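Local coordinates for protein telomerase reverse transcriptase (Candida tropicalis MYA-3404, PDB 6ZD1) that probably extends chromosome ends as the catalytic reverse transcriptase subunit of telomerase, copying a template in its RNA component into telomeric DNA repeats, at residues Tyr276-Leu281 against Val371-Thr376; Val332-Lys337 against Asn542-Ser547; Asp638-Tyr643 against Gln692-Trp697. One frame throughout, in Å; residues are numbered along the deposited sequence.

Contact 1 of 3, residues Tyr276-Leu281 against Val371-Thr376; sequences YQKYTL and VREYGT
In this contact the amide OE1 of Gln277 approaches the methyl CG2 of Thr376 at 4.1 Å, the two side chains passing at a slant. Lys278 carries most of the rest. Its CG stands anti to the backbone N (chi1 174°), and its aliphatic chain is laid against the carbonyl of Tyr374: CG is 3.3 Å from Tyr374 O, CD lies near the same oxygen, and the bend at chi3 (-58°) keeps CE near it too. On its flank the chain meets the methylene of Glu373, with CG to CG at 4.1 Å. The ammonium group goes to another acid, Glu379, in a salt bridge; Glu379 also accepts from the backbone N of Thr376, and this one carboxylate therefore ties the helix to the loop. Glu373 OE1 remains 5.5 Å from Lys278 NZ, where at most a weak, longer-range attraction would be expected. Tyr279 runs beside Glu373 in the same direction, its CE2 3.6 Å from Glu373 OE1, with ring and carboxylate planes almost perpendicular (87°). Lys278 CG sits over one face of that ring, so the two neighbours pack on each other as both meet Glu373. Farther along, Thr280 N and Leu281 N both donate to Tyr276 O, where the helix widens into a pi-type turn. The two segments share no hydrogen bond. Helix 263-298 thus packs against the end of strand 368-372, which pairs with strand 423-427, and the loop leaving it; the position of this strand pair within the reverse transcriptase region is consistent with the insertion in the fingers domain characteristic of telomerase, here docked on the long helix 263-298, which probably belongs to the fingers.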
loop_
_atom_site.group_PDB
_atom_site.type_symbol
_atom_site.label_atom_id
_atom_site.label_comp_id
_atom_site.label_asym_id
_atom_site.label_seq_id
_atom_site.Cartn_x
_atom_site.Cartn_y
_atom_site.Cartn_z
ATOM N N TYR A 276 18.573 -13.440 -1.682
ATOM C CA TYR A 276 18.694 -12.618 -2.881
ATOM C C TYR A 276 18.145 -11.216 -2.641
ATOM O O TYR A 276 18.732 -10.226 -3.092
ATOM C CB TYR A 276 17.974 -13.287 -4.053
ATOM C CG TYR A 276 18.138 -12.572 -5.378
ATOM C CD1 TYR A 276 17.081 -11.872 -5.951
ATOM C CD2 TYR A 276 19.349 -12.603 -6.060
ATOM C CE1 TYR A 276 17.228 -11.223 -7.166
ATOM C CE2 TYR A 276 19.504 -11.956 -7.272
ATOM C CZ TYR A 276 18.443 -11.267 -7.820
ATOM O OH TYR A 276 18.601 -10.624 -9.028
ATOM N N GLN A 277 17.030 -11.112 -1.916
ATOM C CA GLN A 277 16.466 -9.799 -1.624
ATOM C C GLN A 277 17.365 -9.016 -0.677
ATOM O O GLN A 277 17.597 -7.819 -0.882
ATOM C CB GLN A 277 15.064 -9.955 -1.034
ATOM C CG GLN A 277 14.314 -8.651 -0.811
ATOM C CD GLN A 277 12.921 -8.878 -0.242
ATOM O OE1 GLN A 277 12.656 -9.900 0.396
ATOM N NE2 GLN A 277 12.022 -7.928 -0.477
ATOM N N LYS A 278 17.915 -9.683 0.340
ATOM C CA LYS A 278 18.691 -8.973 1.353
ATOM C C LYS A 278 20.038 -8.517 0.811
ATOM O O LYS A 278 20.450 -7.372 1.044
ATOM C CB LYS A 278 18.892 -9.858 2.583
ATOM C CG LYS A 278 19.811 -9.243 3.634
ATOM C CD LYS A 278 20.068 -10.195 4.793
ATOM C CE LYS A 278 18.769 -10.615 5.461
ATOM N NZ LYS A 278 18.989 -11.615 6.541
ATOM N N TYR A 279 20.740 -9.392 0.086
ATOM C CA TYR A 279 22.124 -9.144 -0.296
ATOM C C TYR A 279 22.305 -8.660 -1.731
ATOM O O TYR A 279 23.369 -8.115 -2.045
ATOM C CB TYR A 279 22.963 -10.414 -0.096
ATOM C CG TYR A 279 23.034 -10.901 1.336
ATOM C CD1 TYR A 279 22.202 -11.917 1.787
ATOM C CD2 TYR A 279 23.936 -10.350 2.231
ATOM C CE1 TYR A 279 22.267 -12.368 3.093
ATOM C CE2 TYR A 279 24.008 -10.792 3.539
ATOM C CZ TYR A 279 23.173 -11.800 3.964
ATOM O OH TYR A 279 23.245 -12.239 5.266
ATOM N N THR A 280 21.328 -8.858 -2.613
ATOM C CA THR A 280 21.486 -8.429 -3.999
ATOM C C THR A 280 20.499 -7.343 -4.404
ATOM O O THR A 280 20.922 -6.283 -4.879
ATOM C CB THR A 280 21.364 -9.644 -4.940
ATOM O OG1 THR A 280 22.285 -10.665 -4.527
ATOM C CG2 THR A 280 21.684 -9.248 -6.373
ATOM N N LEU A 281 19.196 -7.553 -4.195
ATOM C CA LEU A 281 18.207 -6.589 -4.674
ATOM C C LEU A 281 18.225 -5.312 -3.846
ATOM O O LEU A 281 18.180 -4.205 -4.395
ATOM C CB LEU A 281 16.807 -7.206 -4.657
ATOM C CG LEU A 281 16.417 -8.086 -5.844
ATOM C CD1 LEU A 281 14.952 -8.488 -5.746
ATOM C CD2 LEU A 281 16.700 -7.376 -7.158
ATOM N N VAL A 371 26.664 -0.037 1.166
ATOM C CA VAL A 371 25.309 0.300 1.557
ATOM C C VAL A 371 24.938 -0.538 2.777
ATOM O O VAL A 371 25.712 -1.375 3.236
ATOM C CB VAL A 371 24.309 0.086 0.404
ATOM C CG1 VAL A 371 24.635 1.026 -0.750
ATOM C CG2 VAL A 371 24.352 -1.360 -0.064
ATOM N N ARG A 372 23.734 -0.315 3.289
ATOM C CA ARG A 372 23.311 -0.929 4.537
ATOM C C ARG A 372 22.658 -2.284 4.297
ATOM O O ARG A 372 22.094 -2.549 3.232
ATOM C CB ARG A 372 22.335 -0.014 5.277
ATOM C CG ARG A 372 22.936 1.305 5.731
ATOM C CD ARG A 372 21.850 2.286 6.156
ATOM N NE ARG A 372 20.888 1.680 7.075
ATOM C CZ ARG A 372 21.001 1.702 8.398
ATOM N NH1 ARG A 372 22.038 2.301 8.969
ATOM N NH2 ARG A 372 20.075 1.124 9.154
ATOM N N GLU A 373 22.742 -3.141 5.309
ATOM C CA GLU A 373 22.006 -4.393 5.326
ATOM C C GLU A 373 20.693 -4.195 6.072
ATOM O O GLU A 373 20.595 -3.376 6.991
ATOM C CB GLU A 373 22.827 -5.505 5.990
ATOM C CG GLU A 373 22.130 -6.861 6.046
ATOM C CD GLU A 373 22.829 -7.852 6.961
ATOM O OE1 GLU A 373 23.616 -8.680 6.455
ATOM O OE2 GLU A 373 22.591 -7.797 8.186
ATOM N N TYR A 374 19.674 -4.940 5.651
ATOM C CA TYR A 374 18.374 -4.904 6.297
ATOM C C TYR A 374 17.838 -6.321 6.401
ATOM O O TYR A 374 18.218 -7.210 5.636
ATOM C CB TYR A 374 17.378 -4.026 5.528
ATOM C CG TYR A 374 17.759 -2.567 5.465
ATOM C CD1 TYR A 374 17.508 -1.717 6.533
ATOM C CD2 TYR A 374 18.366 -2.037 4.335
ATOM C CE1 TYR A 374 17.852 -0.381 6.481
ATOM C CE2 TYR A 374 18.717 -0.699 4.275
ATOM C CZ TYR A 374 18.454 0.123 5.353
ATOM O OH TYR A 374 18.793 1.457 5.310
ATOM N N GLY A 375 16.943 -6.517 7.348
ATOM C CA GLY A 375 16.300 -7.802 7.497
ATOM C C GLY A 375 15.079 -7.932 6.610
ATOM O O GLY A 375 14.652 -6.985 5.951
ATOM N N THR A 376 14.511 -9.129 6.621
ATOM C CA THR A 376 13.279 -9.441 5.921
ATOM C C THR A 376 12.171 -9.537 6.963
ATOM O O THR A 376 12.436 -9.745 8.150
ATOM C CB THR A 376 13.420 -10.758 5.142
ATOM O OG1 THR A 376 14.585 -10.705 4.306
ATOM C CG2 THR A 376 12.184 -11.033 4.290
#

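Contact 2 of 3, residues Val332-Lys337 against Asn542-Ser547; sequences VLYMIK and NGEAGS
Leu333 O and Asn542 O are modelled only 2.6 Å apart, two acceptors with no proton to share, and so close a placement is doubtful in detail. Near them Asn542 CA offers a CA-H...O contact to Leu333 O at 3.6 Å. Tyr334 gives the contact its one hydrogen bond, from OH to Glu544 OE2 at 3.1 Å. The carboxylate oxygen accepts with its anti lone pair, away from its partner oxygen, and lies at the edge of the phenol ring near its plane, with the two planes turned 80° apart. An extended chain beyond CG carries the Glu544 carboxylate to the ring. Tyr334 belongs to an inner strand, 334-339, of the four-stranded antiparallel sheet, consistent with the palm, paired with 503-508 and with the edge strand 539-541; the loop 542-547 begins where that edge pairing ends, Met335 still pairing with Ile541 through backbone hydrogen bonding. Asn542 forms an Asx turn: its OD1 accepts from Glu544 N at 3.1 Å, the donor standing above the carbonyl plane. Asn542 CB also lies beside the ring, 3.4 Å from Tyr334 CD2, with ring and amide planes almost perpendicular. Gly543, between Asn542 and Glu544, takes a positive phi (61°). Val332 CG1 packs on Glu544 CG at 4.0 Å, the two side chains crossing at about a right angle, while Lys511 and Leu514 of helix 511-520 touch Tyr334.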
loop_
_atom_site.group_PDB
_atom_site.type_symbol
_atom_site.label_atom_id
_atom_site.label_comp_id
_atom_site.label_asym_id
_atom_site.label_seq_id
_atom_site.Cartn_x
_atom_site.Cartn_y
_atom_site.Cartn_z
ATOM N N VAL A 332 0.609 37.772 -14.416
ATOM C CA VAL A 332 -0.300 36.822 -15.045
ATOM C C VAL A 332 0.490 35.560 -15.358
ATOM O O VAL A 332 1.524 35.609 -16.032
ATOM C CB VAL A 332 -0.936 37.417 -16.308
ATOM C CG1 VAL A 332 -1.850 36.396 -16.972
ATOM C CG2 VAL A 332 -1.702 38.687 -15.963
ATOM N N LEU A 333 0.023 34.428 -14.839
ATOM C CA LEU A 333 0.735 33.163 -14.931
ATOM C C LEU A 333 -0.031 32.189 -15.810
ATOM O O LEU A 333 -1.265 32.171 -15.806
ATOM C CB LEU A 333 0.951 32.550 -13.546
ATOM C CG LEU A 333 1.848 33.375 -12.625
ATOM C CD1 LEU A 333 1.889 32.764 -11.245
ATOM C CD2 LEU A 333 3.248 33.485 -13.211
ATOM N N TYR A 334 0.708 31.389 -16.567
ATOM C CA TYR A 334 0.147 30.376 -17.446
ATOM C C TYR A 334 0.568 29.009 -16.933
ATOM O O TYR A 334 1.716 28.823 -16.517
ATOM C CB TYR A 334 0.626 30.574 -18.889
ATOM C CG TYR A 334 0.485 31.995 -19.380
ATOM C CD1 TYR A 334 1.400 32.974 -19.011
ATOM C CD2 TYR A 334 -0.562 32.361 -20.211
ATOM C CE1 TYR A 334 1.271 34.276 -19.444
ATOM C CE2 TYR A 334 -0.699 33.662 -20.653
ATOM C CZ TYR A 334 0.222 34.615 -20.266
ATOM O OH TYR A 334 0.099 35.913 -20.701
HETATM N N MSE A 335 -0.363 28.065 -16.925
HETATM C CA MSE A 335 -0.020 26.733 -16.454
HETATM C C MSE A 335 -0.673 25.615 -17.247
HETATM O O MSE A 335 -1.785 25.750 -17.760
HETATM C CB MSE A 335 -0.360 26.587 -14.974
HETATM C CG MSE A 335 -1.792 26.900 -14.621
HETATM SE SE MSE A 335 -2.051 26.730 -12.700
HETATM C CE MSE A 335 -0.776 28.078 -12.112
ATOM N N ILE A 336 0.055 24.506 -17.332
ATOM C CA ILE A 336 -0.323 23.352 -18.137
ATOM C C ILE A 336 -0.013 22.095 -17.332
ATOM O O ILE A 336 1.053 21.994 -16.714
ATOM C CB ILE A 336 0.427 23.353 -19.486
ATOM C CG1 ILE A 336 0.163 22.069 -20.270
ATOM C CG2 ILE A 336 1.918 23.592 -19.281
ATOM C CD1 ILE A 336 -1.078 22.138 -21.110
ATOM N N LYS A 337 -0.960 21.160 -17.289
ATOM C CA LYS A 337 -0.729 19.847 -16.699
ATOM C C LYS A 337 -0.947 18.775 -17.757
ATOM O O LYS A 337 -1.827 18.905 -18.616
ATOM C CB LYS A 337 -1.635 19.592 -15.483
ATOM C CG LYS A 337 -3.054 19.174 -15.821
ATOM C CD LYS A 337 -3.801 18.712 -14.586
ATOM C CE LYS A 337 -5.188 18.212 -14.945
ATOM N NZ LYS A 337 -5.936 17.764 -13.741
ATOM N N ASN A 542 -4.864 29.897 -17.877
ATOM C CA ASN A 542 -3.978 31.051 -17.808
ATOM C C ASN A 542 -4.476 32.179 -16.918
ATOM O O ASN A 542 -3.661 33.013 -16.507
ATOM C CB ASN A 542 -3.718 31.613 -19.216
ATOM C CG ASN A 542 -4.995 31.958 -19.960
ATOM O OD1 ASN A 542 -6.018 32.288 -19.359
ATOM N ND2 ASN A 542 -4.936 31.887 -21.284
ATOM N N GLY A 543 -5.768 32.254 -16.622
ATOM C CA GLY A 543 -6.267 33.330 -15.791
ATOM C C GLY A 543 -6.043 34.709 -16.377
ATOM O O GLY A 543 -5.540 35.606 -15.697
ATOM N N GLU A 544 -6.394 34.888 -17.651
ATOM C CA GLU A 544 -6.419 36.206 -18.275
ATOM C C GLU A 544 -7.802 36.836 -18.219
ATOM O O GLU A 544 -8.149 37.642 -19.093
ATOM C CB GLU A 544 -5.937 36.123 -19.725
ATOM C CG GLU A 544 -4.453 35.830 -19.891
ATOM C CD GLU A 544 -4.018 35.826 -21.348
ATOM O OE1 GLU A 544 -4.890 35.959 -22.234
ATOM O OE2 GLU A 544 -2.805 35.691 -21.611
ATOM N N ALA A 545 -8.602 36.472 -17.215
ATOM C CA ALA A 545 -10.022 36.809 -17.131
ATOM C C ALA A 545 -10.802 36.271 -18.326
ATOM O O ALA A 545 -11.911 36.734 -18.610
ATOM C CB ALA A 545 -10.241 38.321 -16.985
ATOM N N GLY A 546 -10.232 35.297 -19.033
ATOM C CA GLY A 546 -10.906 34.662 -20.146
ATOM C C GLY A 546 -10.969 33.157 -19.998
ATOM O O GLY A 546 -11.765 32.492 -20.669
ATOM N N SER A 547 -10.132 32.605 -19.128
ATOM C CA SER A 547 -10.131 31.179 -18.841
ATOM C C SER A 547 -10.474 30.943 -17.372
ATOM O O SER A 547 -10.644 31.881 -16.587
ATOM C CB SER A 547 -8.779 30.551 -19.192
ATOM O OG SER A 547 -8.750 29.177 -18.842
#

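Contact 3 of 3, residues Asp638-Tyr643 against Gln692-Trp697; sequences DSFERY and QEIIEW
Arg642 and Glu693 form a salt bridge through NE, which stands 2.8 Å from Glu693 OE1. As a hydrogen bond it is weak, with an N-H...O angle of 129°, and the guanidinium and carboxylate planes are inclined by 51°, so this is not a flat, two-pronged pairing. NH2 hovers near the same oxygen, while Glu693 OE2 is placed 3.0 Å from Tyr643 OH. Arg642 NH2 also makes a weak hydrogen bond to that hydroxyl, at 3.1 Å. Guanidinium, phenol and carboxylate therefore gather into one polar cluster. The Tyr643 ring also brings its CE2 3.5 Å above one face of the guanidinium, offset toward the rim, and Arg642 CG sits over the centre of the phenol ring. Arg642 CG lies between the backbone N and the carbonyl carbon (chi1 61°), and from there the chain runs extended to NE, passing Glu693 at a slant. Nearer the backbones the contact turns apolar. Arg642 CB rests 3.9 Å from Ile694 CD1, and that same methyl meets Phe640 tip to tip, 4.1 Å from CZ, at the edge of the ring and near its plane. Phe640 is packed edge-to-face with Phe582 and Phe631, and Ile694 touches Phe645 and Leu649 of helix 642-664, so the two hydrophobic side chains lead into the packing of the C-terminal helices, consistent with the thumb domain of telomerase. Both Arg642 and Glu693 lie in the first turns of their helices, where the helix N-terminus would be expected to favour the anionic carboxylate and to oppose the arginine charge. Lying at the surface and bent, the bridge is probably modest in strength and screened by solvent, beside an apolar contact through the buried Ile694.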
loop_
_atom_site.group_PDB
_atom_site.type_symbol
_atom_site.label_atom_id
_atom_site.label_comp_id
_atom_site.label_asym_id
_atom_site.label_seq_id
_atom_site.Cartn_x
_atom_site.Cartn_y
_atom_site.Cartn_z
ATOM N N ASP A 638 -15.663 12.478 30.533
ATOM C CA ASP A 638 -14.806 11.305 30.664
ATOM C C ASP A 638 -13.362 11.766 30.775
ATOM O O ASP A 638 -12.879 12.503 29.911
ATOM C CB ASP A 638 -14.972 10.360 29.463
ATOM C CG ASP A 638 -14.008 9.186 29.502
ATOM O OD1 ASP A 638 -13.896 8.542 30.565
ATOM O OD2 ASP A 638 -13.367 8.893 28.472
ATOM N N SER A 639 -12.668 11.301 31.809
ATOM C CA SER A 639 -11.322 11.782 32.084
ATOM C C SER A 639 -10.316 11.124 31.151
ATOM O O SER A 639 -10.293 9.897 31.005
ATOM C CB SER A 639 -10.933 11.517 33.536
ATOM O OG SER A 639 -9.604 11.948 33.770
ATOM N N PHE A 640 -9.487 11.951 30.522
ATOM C CA PHE A 640 -8.465 11.469 29.604
ATOM C C PHE A 640 -7.368 10.744 30.381
ATOM O O PHE A 640 -6.728 11.329 31.261
ATOM C CB PHE A 640 -7.885 12.642 28.817
ATOM C CG PHE A 640 -6.691 12.285 27.986
ATOM C CD1 PHE A 640 -6.850 11.717 26.733
ATOM C CD2 PHE A 640 -5.405 12.526 28.452
ATOM C CE1 PHE A 640 -5.754 11.389 25.958
ATOM C CE2 PHE A 640 -4.302 12.198 27.683
ATOM C CZ PHE A 640 -4.479 11.629 26.432
ATOM N N GLU A 641 -7.145 9.478 30.049
ATOM C CA GLU A 641 -6.143 8.649 30.709
ATOM C C GLU A 641 -4.992 8.429 29.735
ATOM O O GLU A 641 -5.156 7.754 28.711
ATOM C CB GLU A 641 -6.758 7.325 31.158
ATOM C CG GLU A 641 -8.119 7.495 31.811
ATOM C CD GLU A 641 -8.830 6.180 32.048
ATOM O OE1 GLU A 641 -8.336 5.370 32.861
ATOM O OE2 GLU A 641 -9.882 5.952 31.413
ATOM N N ARG A 642 -3.820 8.973 30.076
ATOM C CA ARG A 642 -2.697 8.973 29.145
ATOM C C ARG A 642 -2.209 7.563 28.841
ATOM O O ARG A 642 -1.729 7.308 27.731
ATOM C CB ARG A 642 -1.552 9.823 29.702
ATOM C CG ARG A 642 -0.988 9.319 31.029
ATOM C CD ARG A 642 -0.000 10.303 31.653
ATOM N NE ARG A 642 0.595 9.774 32.879
ATOM C CZ ARG A 642 0.016 9.826 34.078
ATOM N NH1 ARG A 642 -1.181 10.379 34.217
ATOM N NH2 ARG A 642 0.632 9.322 35.141
ATOM N N TYR A 643 -2.325 6.637 29.795
ATOM C CA TYR A 643 -1.839 5.282 29.552
ATOM C C TYR A 643 -2.719 4.559 28.542
ATOM O O TYR A 643 -2.212 3.843 27.672
ATOM C CB TYR A 643 -1.768 4.502 30.866
ATOM C CG TYR A 643 -0.766 5.058 31.855
ATOM C CD1 TYR A 643 0.591 5.092 31.553
ATOM C CD2 TYR A 643 -1.173 5.543 33.093
ATOM C CE1 TYR A 643 1.515 5.599 32.452
ATOM C CE2 TYR A 643 -0.255 6.050 33.999
ATOM C CZ TYR A 643 1.086 6.073 33.671
ATOM O OH TYR A 643 2.004 6.575 34.566
ATOM N N GLN A 692 4.026 15.395 28.255
ATOM C CA GLN A 692 5.454 15.135 28.409
ATOM C C GLN A 692 5.730 13.648 28.574
ATOM O O GLN A 692 6.613 13.092 27.913
ATOM C CB GLN A 692 6.006 15.920 29.597
ATOM C CG GLN A 692 7.462 15.611 29.899
ATOM C CD GLN A 692 7.982 16.355 31.114
ATOM O OE1 GLN A 692 7.562 17.477 31.398
ATOM N NE2 GLN A 692 8.899 15.727 31.840
ATOM N N GLU A 693 4.969 12.981 29.444
ATOM C CA GLU A 693 5.171 11.552 29.637
ATOM C C GLU A 693 4.797 10.774 28.383
ATOM O O GLU A 693 5.472 9.800 28.025
ATOM C CB GLU A 693 4.359 11.073 30.839
ATOM C CG GLU A 693 4.592 9.623 31.228
ATOM C CD GLU A 693 3.927 9.265 32.546
ATOM O OE1 GLU A 693 3.344 10.169 33.184
ATOM O OE2 GLU A 693 3.987 8.083 32.946
ATOM N N ILE A 694 3.750 11.213 27.678
ATOM C CA ILE A 694 3.362 10.560 26.429
ATOM C C ILE A 694 4.472 10.686 25.394
ATOM O O ILE A 694 4.859 9.705 24.750
ATOM C CB ILE A 694 2.041 11.142 25.896
ATOM C CG1 ILE A 694 0.899 10.913 26.888
ATOM C CG2 ILE A 694 1.701 10.526 24.546
ATOM C CD1 ILE A 694 -0.400 11.590 26.473
ATOM N N ILE A 695 5.001 11.899 25.215
ATOM C CA ILE A 695 6.022 12.098 24.194
ATOM C C ILE A 695 7.318 11.411 24.608
ATOM O O ILE A 695 8.004 10.797 23.782
ATOM C CB ILE A 695 6.226 13.603 23.909
ATOM C CG1 ILE A 695 5.261 14.108 22.828
ATOM C CG2 ILE A 695 7.611 13.864 23.369
ATOM C CD1 ILE A 695 3.797 13.909 23.118
ATOM N N GLU A 696 7.651 11.456 25.900
ATOM C CA GLU A 696 8.852 10.769 26.367
ATOM C C GLU A 696 8.761 9.267 26.116
ATOM O O GLU A 696 9.748 8.635 25.720
ATOM C CB GLU A 696 9.077 11.048 27.851
ATOM C CG GLU A 696 10.303 10.364 28.414
ATOM C CD GLU A 696 10.410 10.519 29.912
ATOM O OE1 GLU A 696 9.426 10.976 30.530
ATOM O OE2 GLU A 696 11.480 10.188 30.469
ATOM N N TRP A 697 7.580 8.680 26.332
ATOM C CA TRP A 697 7.383 7.276 25.991
ATOM C C TRP A 697 7.498 7.061 24.491
ATOM O O TRP A 697 8.060 6.058 24.039
ATOM C CB TRP A 697 6.021 6.792 26.484
ATOM C CG TRP A 697 5.592 5.506 25.839
ATOM C CD1 TRP A 697 5.889 4.247 26.261
ATOM C CD2 TRP A 697 4.794 5.354 24.653
ATOM N NE1 TRP A 697 5.327 3.317 25.417
ATOM C CE2 TRP A 697 4.648 3.972 24.424
ATOM C CE3 TRP A 697 4.189 6.251 23.768
ATOM C CZ2 TRP A 697 3.923 3.466 23.348
ATOM C CZ3 TRP A 697 3.466 5.745 22.698
ATOM C CH2 TRP A 697 3.340 4.367 22.499
#

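Overall arrangement
The three contacts are separate: the centres of contacts 1 and 2 lie 49 Å apart, of 1 and 3 38 Å, and of 2 and 3 50 Å, and none touches another. Contacts 1 and 2 both fall within the reverse transcriptase region and interleave along the chain, each enclosing a segment of the other. Contact 1 sets the long helix 263-298 against a two-stranded antiparallel sheet, whereas contact 2 lies where the loop leaves edge strand 539-541 of the four-stranded antiparallel sheet. Contact 3 follows both in sequence and joins helices 642-664 and 692-699 of the C-terminal helical region. Together they sample regions that probably correspond to fingers, palm and thumb, the three parts of the polymerase fold.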